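Local coordinates for protein VP1 (Merkel cell polyomavirus, PDB 4FMH) that forms the five-membered building units of the Merkel cell polyomavirus capsid and binds sialylated glycans for attachment to host cells, at residues 49-54 with 266-271; 102-107 with 224-229; 149-154 with 174-179. One frame throughout, in Å; residues are numbered along the deposited sequence.

Contact 1. Residues 49-54 with 266-271. With SIA (N-acetyl-alpha-neuraminic acid), chain U.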
loop_
_atom_site.group_PDB
_atom_site.type_symbol
_atom_site.label_atom_id
_atom_site.label_comp_id
_atom_site.label_asym_id
_atom_site.label_seq_id
_atom_site.Cartn_x
_atom_site.Cartn_y
_atom_site.Cartn_z
ATOM N N THR B 49 18.427 11.178 -19.121
ATOM C CA THR B 49 19.432 10.377 -19.799
ATOM C C THR B 49 19.240 10.596 -21.300
ATOM O O THR B 49 18.342 11.341 -21.718
ATOM C CB THR B 49 19.263 8.863 -19.508
ATOM O OG1 THR B 49 17.988 8.416 -19.993
ATOM C CG2 THR B 49 19.380 8.565 -18.021
ATOM N N TYR B 50 20.081 9.955 -22.110
ATOM C CA TYR B 50 19.752 9.756 -23.520
ATOM C C TYR B 50 18.833 8.534 -23.625
ATOM O O TYR B 50 18.232 8.117 -22.631
ATOM C CB TYR B 50 21.018 9.596 -24.384
ATOM C CG TYR B 50 21.753 10.890 -24.692
ATOM C CD1 TYR B 50 21.273 12.127 -24.243
ATOM C CD2 TYR B 50 22.909 10.880 -25.476
ATOM C CE1 TYR B 50 21.939 13.310 -24.545
ATOM C CE2 TYR B 50 23.583 12.055 -25.783
ATOM C CZ TYR B 50 23.096 13.265 -25.313
ATOM O OH TYR B 50 23.764 14.427 -25.618
ATOM N N ASP B 51 18.719 7.952 -24.812
ATOM C CA ASP B 51 17.804 6.830 -24.991
ATOM C C ASP B 51 18.410 5.521 -24.508
ATOM O O ASP B 51 19.503 5.130 -24.925
ATOM C CB ASP B 51 17.336 6.747 -26.447
ATOM C CG ASP B 51 16.650 8.020 -26.901
ATOM O OD1 ASP B 51 16.891 8.452 -28.050
ATOM O OD2 ASP B 51 15.879 8.604 -26.102
ATOM N N LEU B 52 17.696 4.862 -23.605
ATOM C CA LEU B 52 18.151 3.608 -23.022
ATOM C C LEU B 52 17.678 2.437 -23.874
ATOM O O LEU B 52 16.480 2.281 -24.127
ATOM C CB LEU B 52 17.646 3.479 -21.578
ATOM C CG LEU B 52 18.239 4.495 -20.594
ATOM C CD1 LEU B 52 17.279 4.754 -19.441
ATOM C CD2 LEU B 52 19.606 4.053 -20.079
ATOM N N GLN B 53 18.629 1.624 -24.322
ATOM C CA GLN B 53 18.345 0.500 -25.211
ATOM C C GLN B 53 19.291 -0.660 -24.942
ATOM O O GLN B 53 20.488 -0.442 -24.744
ATOM C CB GLN B 53 18.535 0.905 -26.680
ATOM C CG GLN B 53 17.642 2.015 -27.204
ATOM C CD GLN B 53 17.746 2.164 -28.709
ATOM O OE1 GLN B 53 17.117 1.418 -29.463
ATOM N NE2 GLN B 53 18.546 3.130 -29.153
ATOM N N PRO B 54 18.773 -1.897 -24.989
ATOM C CA PRO B 54 19.657 -3.060 -25.059
ATOM C C PRO B 54 20.412 -3.046 -26.385
ATOM O O PRO B 54 19.801 -2.844 -27.431
ATOM C CB PRO B 54 18.689 -4.249 -25.042
ATOM C CG PRO B 54 17.363 -3.693 -24.679
ATOM C CD PRO B 54 17.353 -2.277 -25.095
ATOM N N SER B 266 8.704 7.590 -30.948
ATOM C CA SER B 266 9.369 6.519 -31.692
ATOM C C SER B 266 9.436 5.188 -30.934
ATOM O O SER B 266 9.674 4.141 -31.544
ATOM C CB SER B 266 10.792 6.951 -32.021
ATOM O OG SER B 266 11.487 7.183 -30.808
ATOM N N GLY B 267 9.245 5.238 -29.615
ATOM C CA GLY B 267 9.421 4.070 -28.758
ATOM C C GLY B 267 10.615 4.225 -27.830
ATOM O O GLY B 267 10.729 3.512 -26.835
ATOM N N LYS B 268 11.501 5.164 -28.155
ATOM C CA LYS B 268 12.670 5.443 -27.329
ATOM C C LYS B 268 12.234 5.894 -25.939
ATOM O O LYS B 268 11.184 6.530 -25.779
ATOM C CB LYS B 268 13.564 6.514 -27.970
ATOM C CG LYS B 268 14.059 6.192 -29.382
ATOM C CD LYS B 268 15.191 5.186 -29.395
ATOM C CE LYS B 268 15.597 4.827 -30.831
ATOM N NZ LYS B 268 16.351 5.913 -31.520
ATOM N N MET B 269 13.038 5.539 -24.940
ATOM C CA MET B 269 12.772 5.910 -23.557
ATOM C C MET B 269 14.021 6.452 -22.873
ATOM O O MET B 269 15.115 5.904 -23.036
ATOM C CB MET B 269 12.254 4.701 -22.779
ATOM C CG MET B 269 10.935 4.136 -23.337
ATOM S SD MET B 269 10.631 2.443 -22.858
ATOM C CE MET B 269 10.624 2.567 -21.067
ATOM N N ALA B 270 13.835 7.513 -22.092
ATOM C CA ALA B 270 14.906 8.113 -21.303
ATOM C C ALA B 270 14.460 8.260 -19.845
ATOM O O ALA B 270 13.305 8.592 -19.578
ATOM C CB ALA B 270 15.284 9.475 -21.880
ATOM N N LEU B 271 15.367 8.012 -18.904
ATOM C CA LEU B 271 15.051 8.241 -17.490
ATOM C C LEU B 271 15.127 9.730 -17.134
ATOM O O LEU B 271 15.787 10.515 -17.824
ATOM C CB LEU B 271 15.945 7.397 -16.575
ATOM C CG LEU B 271 15.620 5.906 -16.470
ATOM C CD1 LEU B 271 16.774 5.176 -15.817
ATOM C CD2 LEU B 271 14.301 5.666 -15.694
HETATM C C1 SIA U . 13.933 9.421 -31.632
HETATM C C2 SIA U . 14.421 10.850 -31.879
HETATM C C3 SIA U . 14.065 11.724 -30.661
HETATM C C4 SIA U . 14.962 11.502 -29.439
HETATM C C5 SIA U . 16.441 11.549 -29.815
HETATM C C6 SIA U . 16.758 10.649 -31.016
HETATM C C7 SIA U . 18.214 10.861 -31.470
HETATM C C8 SIA U . 18.772 9.753 -32.376
HETATM C C9 SIA U . 18.248 9.809 -33.808
HETATM C C10 SIA U . 18.098 12.026 -28.065
HETATM C C11 SIA U . 18.809 11.489 -26.863
HETATM N N5 SIA U . 17.225 11.192 -28.642
HETATM O O1A SIA U . 12.903 9.240 -30.936
HETATM O O1B SIA U . 14.554 8.453 -32.136
HETATM O O4 SIA U . 14.715 12.505 -28.435
HETATM O O6 SIA U . 15.849 10.893 -32.111
HETATM O O7 SIA U . 18.346 12.146 -32.095
HETATM O O8 SIA U . 20.206 9.825 -32.422
HETATM O O9 SIA U . 17.194 8.852 -33.934
HETATM O O10 SIA U . 18.318 13.152 -28.480
HETATM O O HOH W 1 18.337 7.094 -29.898
HETATM O O HOH W 2 15.015 3.696 -25.828
#
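Lys268 crosses Asp51 at about a right angle before its tip turns to the bound sialic acid. Its CB packs on the carboxylate, 3.6 Å from Asp51 CG. The next carbon, CG, already borders the ligand, 3.6 Å from SIA O1B. CD and CE then pass the amide of Gln53, whose OE1 is hydrogen-bonded to Arg117 of the second subunit; Lys268 CE lies 3.8 Å from Gln53 NE2. The final bend, chi4 73°, brings NZ within 3.2 Å of SIA O1B, to which it donates a hydrogen bond. Lys268 NZ stays 4.3 Å from Asp51 OD1, too far for a salt bridge, and a water accepting from NZ and donating to OD1 joins them. Asp51 OD1 also takes the acetamido N5 of the sugar at 2.8 Å (N-H...O 163°), while OD2 forms a salt bridge with Lys264. Ser266 OG donates to SIA O1A, completing this segment's share of the receptor pocket. Behind it, Leu52 N bonds to Met269 O at 2.8 Å, and Thr49 OG1 accepts from Leu271 N. The loop between strands 11-28 and 71-76 is thereby fastened to the start of strand 269-287, where Leu271 packs on Ile258 and Phe261 of strand 250-263.

Contact 2. Residues 102-107 with 224-229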
loop_
_atom_site.group_PDB
_atom_site.type_symbol
_atom_site.label_atom_id
_atom_site.label_comp_id
_atom_site.label_asym_id
_atom_site.label_seq_id
_atom_site.Cartn_x
_atom_site.Cartn_y
_atom_site.Cartn_z
ATOM N N VAL B 102 11.728 18.254 -5.204
ATOM C CA VAL B 102 11.187 19.501 -5.749
ATOM C C VAL B 102 10.709 19.288 -7.182
ATOM O O VAL B 102 11.332 18.544 -7.941
ATOM C CB VAL B 102 12.265 20.625 -5.700
ATOM C CG1 VAL B 102 11.783 21.917 -6.387
ATOM C CG2 VAL B 102 12.670 20.905 -4.250
ATOM N N GLY B 103 9.613 19.946 -7.557
ATOM C CA GLY B 103 9.125 19.879 -8.936
ATOM C C GLY B 103 8.264 18.668 -9.238
ATOM O O GLY B 103 8.108 18.266 -10.403
ATOM N N ILE B 104 7.682 18.085 -8.195
ATOM C CA ILE B 104 6.828 16.917 -8.379
ATOM C C ILE B 104 5.641 17.229 -9.306
ATOM O O ILE B 104 5.306 16.428 -10.190
ATOM C CB ILE B 104 6.372 16.316 -7.019
ATOM C CG1 ILE B 104 7.528 15.543 -6.366
ATOM C CG2 ILE B 104 5.200 15.377 -7.223
ATOM C CD1 ILE B 104 7.356 15.327 -4.851
ATOM N N SER B 105 5.041 18.407 -9.123
ATOM C CA SER B 105 3.896 18.843 -9.919
ATOM C C SER B 105 4.171 18.893 -11.433
ATOM O O SER B 105 3.254 18.723 -12.233
ATOM C CB SER B 105 3.402 20.214 -9.440
ATOM O OG SER B 105 4.363 21.213 -9.712
ATOM N N SER B 106 5.428 19.112 -11.818
ATOM C CA SER B 106 5.800 19.129 -13.234
ATOM C C SER B 106 5.446 17.825 -13.947
ATOM O O SER B 106 5.314 17.808 -15.166
ATOM C CB SER B 106 7.298 19.413 -13.405
ATOM O OG SER B 106 8.067 18.252 -13.123
ATOM N N LEU B 107 5.313 16.735 -13.190
ATOM C CA LEU B 107 5.047 15.429 -13.790
ATOM C C LEU B 107 3.594 15.202 -14.235
ATOM O O LEU B 107 3.279 14.155 -14.812
ATOM C CB LEU B 107 5.538 14.284 -12.887
ATOM C CG LEU B 107 7.019 14.317 -12.461
ATOM C CD1 LEU B 107 7.371 13.115 -11.570
ATOM C CD2 LEU B 107 7.955 14.400 -13.675
ATOM N N THR B 224 4.377 6.547 -10.754
ATOM C CA THR B 224 5.251 7.305 -9.882
ATOM C C THR B 224 4.363 7.926 -8.823
ATOM O O THR B 224 3.446 8.697 -9.137
ATOM C CB THR B 224 6.032 8.367 -10.656
ATOM O OG1 THR B 224 6.944 7.709 -11.548
ATOM C CG2 THR B 224 6.832 9.292 -9.698
ATOM N N VAL B 225 4.627 7.558 -7.571
ATOM C CA VAL B 225 3.798 7.961 -6.438
ATOM C C VAL B 225 4.714 8.644 -5.427
ATOM O O VAL B 225 5.559 7.995 -4.800
ATOM C CB VAL B 225 3.100 6.739 -5.794
ATOM C CG1 VAL B 225 2.346 7.131 -4.517
ATOM C CG2 VAL B 225 2.154 6.051 -6.792
ATOM N N LEU B 226 4.564 9.961 -5.303
ATOM C CA LEU B 226 5.440 10.758 -4.443
ATOM C C LEU B 226 4.620 11.703 -3.575
ATOM O O LEU B 226 3.555 12.169 -3.986
ATOM C CB LEU B 226 6.448 11.551 -5.290
ATOM C CG LEU B 226 7.401 10.713 -6.170
ATOM C CD1 LEU B 226 8.161 11.600 -7.153
ATOM C CD2 LEU B 226 8.370 9.886 -5.314
ATOM N N GLN B 227 5.122 11.980 -2.374
ATOM C CA GLN B 227 4.505 12.953 -1.478
ATOM C C GLN B 227 5.453 14.113 -1.213
ATOM O O GLN B 227 6.667 13.991 -1.378
ATOM C CB GLN B 227 4.099 12.316 -0.139
ATOM C CG GLN B 227 3.034 11.215 -0.245
ATOM C CD GLN B 227 3.654 9.866 -0.514
ATOM O OE1 GLN B 227 4.755 9.586 -0.047
ATOM N NE2 GLN B 227 2.959 9.020 -1.276
ATOM N N PHE B 228 4.877 15.242 -0.814
ATOM C CA PHE B 228 5.638 16.415 -0.407
ATOM C C PHE B 228 4.863 17.161 0.671
ATOM O O PHE B 228 3.642 17.262 0.604
ATOM C CB PHE B 228 5.936 17.328 -1.605
ATOM C CG PHE B 228 4.721 17.659 -2.457
ATOM C CD1 PHE B 228 4.251 16.749 -3.417
ATOM C CD2 PHE B 228 4.078 18.882 -2.326
ATOM C CE1 PHE B 228 3.137 17.048 -4.208
ATOM C CE2 PHE B 228 2.960 19.191 -3.113
ATOM C CZ PHE B 228 2.493 18.267 -4.061
ATOM N N SER B 229 5.578 17.650 1.683
ATOM C CA SER B 229 4.981 18.429 2.761
ATOM C C SER B 229 6.108 19.068 3.539
ATOM O O SER B 229 7.134 18.426 3.790
ATOM C CB SER B 229 4.180 17.540 3.719
ATOM O OG SER B 229 3.688 18.297 4.823
#
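Ile104 inserts its methyl tip between Leu226 and Phe228 in a contact carried by apolar side chains at a subunit boundary of the jelly-roll capsid domain. No hydrogen bond joins the two segments, so the packing is read from the close approaches of the side chains. Ile104 CD1 is 3.7 Å from Phe228 CD1 and meets the ring obliquely. The same methyl lies 3.9 Å from Leu226 CB and also nears the intervening backbone, 3.8 Å from Gln227 O. The methyl CG2, the other branch, is 4.0 Å from Phe228 CE1, and CG1, which carries CD1, is 4.1 Å from Leu226 CD1. Chi2 of 160° extends the chain and carries CD1 toward Leu226 and Phe228. Phe228 CG lies between its own backbone N and carbonyl carbon (chi1 50°), which puts the root of the ring on the side of Ile104. Leu107 adds a looser touch, its CD1 4.3 Å from Thr224 CG2; Thr224 OG1 is held by Val259 and Asn131.

Further out, Leu107 rests on His272 and Leu274 of strand 269-287. Residues 226-229 pair antiparallel with a strand of the third subunit, so the sheet continues across the interface. Ile216 of that subunit packs on Ile104, and Ser105 OG is bonded to Ile197 O and Trp200 O of the same neighbour. The 3-10 segment 105-107 that follows Ile104 begins with a turn closed at Gly103 O, which accepts twice from one residue: from Ser106 N at 3.1 Å and, nearly in line with the carbonyl, from Ser106 OG at 2.7 Å.

Contact 3. Residues 149-154 with 174-179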
loop_
_atom_site.group_PDB
_atom_site.type_symbol
_atom_site.label_atom_id
_atom_site.label_comp_id
_atom_site.label_asym_id
_atom_site.label_seq_id
_atom_site.Cartn_x
_atom_site.Cartn_y
_atom_site.Cartn_z
ATOM N N LEU B 149 24.515 -5.555 -12.280
ATOM C CA LEU B 149 23.694 -6.548 -12.957
ATOM C C LEU B 149 24.549 -7.492 -13.808
ATOM O O LEU B 149 24.373 -8.710 -13.755
ATOM C CB LEU B 149 22.648 -5.851 -13.829
ATOM C CG LEU B 149 21.498 -6.700 -14.385
ATOM C CD1 LEU B 149 20.485 -7.035 -13.301
ATOM C CD2 LEU B 149 20.814 -5.966 -15.528
ATOM N N ASP B 150 25.489 -6.928 -14.563
ATOM C CA ASP B 150 26.289 -7.713 -15.502
ATOM C C ASP B 150 27.762 -7.313 -15.411
ATOM O O ASP B 150 28.124 -6.188 -15.766
ATOM C CB ASP B 150 25.729 -7.520 -16.922
ATOM C CG ASP B 150 26.501 -8.288 -17.994
ATOM O OD1 ASP B 150 27.452 -9.040 -17.671
ATOM O OD2 ASP B 150 26.137 -8.120 -19.185
ATOM N N TYR B 151 28.604 -8.236 -14.947
ATOM C CA TYR B 151 30.029 -7.945 -14.742
ATOM C C TYR B 151 30.768 -7.667 -16.056
ATOM O O TYR B 151 31.847 -7.069 -16.049
ATOM C CB TYR B 151 30.732 -9.070 -13.962
ATOM C CG TYR B 151 31.335 -10.155 -14.831
ATOM C CD1 TYR B 151 32.669 -10.086 -15.246
ATOM C CD2 TYR B 151 30.567 -11.235 -15.259
ATOM C CE1 TYR B 151 33.223 -11.075 -16.051
ATOM C CE2 TYR B 151 31.109 -12.226 -16.058
ATOM C CZ TYR B 151 32.436 -12.141 -16.451
ATOM O OH TYR B 151 32.969 -13.123 -17.248
ATOM N N GLN B 152 30.184 -8.104 -17.171
ATOM C CA GLN B 152 30.802 -7.923 -18.487
ATOM C C GLN B 152 30.551 -6.546 -19.102
ATOM O O GLN B 152 31.125 -6.225 -20.144
ATOM C CB GLN B 152 30.377 -9.039 -19.449
ATOM C CG GLN B 152 30.921 -10.407 -19.065
ATOM C CD GLN B 152 30.584 -11.505 -20.066
ATOM O OE1 GLN B 152 29.668 -11.375 -20.874
ATOM N NE2 GLN B 152 31.329 -12.595 -20.008
ATOM N N THR B 153 29.713 -5.738 -18.450
ATOM C CA THR B 153 29.459 -4.366 -18.882
ATOM C C THR B 153 30.775 -3.570 -18.933
ATOM O O THR B 153 31.584 -3.618 -17.994
ATOM C CB THR B 153 28.454 -3.646 -17.948
ATOM O OG1 THR B 153 27.279 -4.459 -17.767
ATOM C CG2 THR B 153 28.044 -2.302 -18.528
ATOM N N GLN B 154 30.982 -2.858 -20.036
ATOM C CA GLN B 154 32.197 -2.062 -20.224
ATOM C C GLN B 154 31.863 -0.596 -20.050
ATOM O O GLN B 154 31.444 0.076 -20.995
ATOM C CB GLN B 154 32.822 -2.328 -21.601
ATOM C CG GLN B 154 33.093 -3.800 -21.869
ATOM C CD GLN B 154 34.008 -4.043 -23.062
ATOM O OE1 GLN B 154 34.140 -3.199 -23.953
ATOM N NE2 GLN B 154 34.641 -5.213 -23.084
ATOM N N MET B 174 36.341 -6.191 -13.917
ATOM C CA MET B 174 35.421 -6.937 -13.058
ATOM C C MET B 174 35.447 -8.429 -13.390
ATOM O O MET B 174 35.799 -8.821 -14.510
ATOM C CB MET B 174 33.991 -6.419 -13.211
ATOM C CG MET B 174 33.732 -5.029 -12.654
ATOM S SD MET B 174 31.968 -4.666 -12.720
ATOM C CE MET B 174 31.758 -4.126 -14.417
ATOM N N THR B 175 35.086 -9.249 -12.403
ATOM C CA THR B 175 34.934 -10.693 -12.568
ATOM C C THR B 175 33.500 -11.060 -12.125
ATOM O O THR B 175 32.792 -10.208 -11.581
ATOM C CB THR B 175 35.977 -11.487 -11.739
ATOM O OG1 THR B 175 35.826 -11.167 -10.352
ATOM C CG2 THR B 175 37.429 -11.196 -12.200
ATOM N N PRO B 176 33.059 -12.314 -12.359
ATOM C CA PRO B 176 31.675 -12.641 -11.988
ATOM C C PRO B 176 31.285 -12.326 -10.536
ATOM O O PRO B 176 30.111 -12.072 -10.264
ATOM C CB PRO B 176 31.592 -14.144 -12.251
ATOM C CG PRO B 176 32.547 -14.356 -13.398
ATOM C CD PRO B 176 33.701 -13.428 -13.086
ATOM N N LYS B 177 32.252 -12.309 -9.622
ATOM C CA LYS B 177 31.958 -12.024 -8.211
ATOM C C LYS B 177 31.343 -10.641 -7.976
ATOM O O LYS B 177 30.707 -10.411 -6.946
ATOM C CB LYS B 177 33.190 -12.235 -7.323
ATOM C CG LYS B 177 34.284 -11.188 -7.473
ATOM C CD LYS B 177 35.332 -11.305 -6.358
ATOM C CE LYS B 177 36.147 -12.580 -6.470
ATOM N NZ LYS B 177 36.955 -12.827 -5.243
ATOM N N ASN B 178 31.526 -9.733 -8.935
ATOM C CA ASN B 178 30.964 -8.382 -8.846
ATOM C C ASN B 178 29.487 -8.306 -9.209
ATOM O O ASN B 178 28.879 -7.227 -9.184
ATOM C CB ASN B 178 31.780 -7.404 -9.688
ATOM C CG ASN B 178 33.192 -7.292 -9.206
ATOM O OD1 ASN B 178 34.131 -7.589 -9.940
ATOM N ND2 ASN B 178 33.358 -6.883 -7.950
ATOM N N GLN B 179 28.916 -9.459 -9.545
ATOM C CA GLN B 179 27.468 -9.584 -9.614
ATOM C C GLN B 179 26.898 -9.870 -8.214
ATOM O O GLN B 179 25.696 -9.733 -7.983
ATOM C CB GLN B 179 27.065 -10.652 -10.642
ATOM C CG GLN B 179 27.026 -10.113 -12.069
ATOM C CD GLN B 179 27.044 -11.194 -13.152
ATOM O OE1 GLN B 179 27.447 -10.934 -14.285
ATOM N NE2 GLN B 179 26.599 -12.397 -12.810
HETATM O O HOH W 3 27.587 -11.734 -16.838
#
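Tyr151 lies alongside Pro176, and its ring is the tightly packed part of this contact. Pro176 CD sits 3.9 Å from the centroid of the Tyr151 ring and 15° off the normal, a CH-pi contact over the face. Pro176 CG adds a touch at the rim, 3.7 Å from Tyr151 CE2. The opposite face is met by Gln152 CG, offset toward the rim, so the ring is sandwiched between the proline and a residue of its own beta turn. At the edge, near the ring plane, stands Gln179 OE1, which also accepts the backbone N of Tyr151 at 3.0 Å. That bond is almost straight (N-H...O 176°) and uses an in-plane lone pair of the amide oxygen. Met174 closes the backbone side: its bend at chi3, -82°, brings CE to 3.4 Å from Tyr151 O and 3.6 Å from Thr153 O.

Asp150 and Gln179 meet less closely. Their side chains run side by side, but Asp150 OD1 and Gln179 OE1 stay 3.9 Å apart, and a water lies within hydrogen-bonding distance of both. Asp150 OD1 is also the acceptor of an Asx turn, taking Gln152 N from above the carboxylate plane. Toward the second subunit, Tyr151 OH bonds to Asn44 and Gln179 NE2 to the carbonyls of Asn44 and Tyr46, all of that chain. The turn at 150-153 follows strand 142-146, and the 3-10 segment 176-179 lies between helix 166-170, on which Met174 packs through Ile166, and strand 186-189.

Overall arrangement
Along the chain the three contacts are nested: contact 3 closes within the loop spanned by contact 2, and contact 2 within that spanned by contact 1. In space none touches another. The centres of contacts 1 and 2 lie about 22 Å apart, those of 1 and 3 about 23 Å and those of 2 and 3, the most distant pair, about 35 Å. Strand 269-287 is shared by the first two: contact 1 holds its start, and Leu107 of contact 2 packs farther along it. Contact 3 belongs to the excursion after strand 142-146. Contacts 1 and 3 both meet the second subunit, whereas contact 2 meets the third, placing the glycan pocket, a loop-on-strand packing and a loop-on-loop packing at the joints of the pentamer.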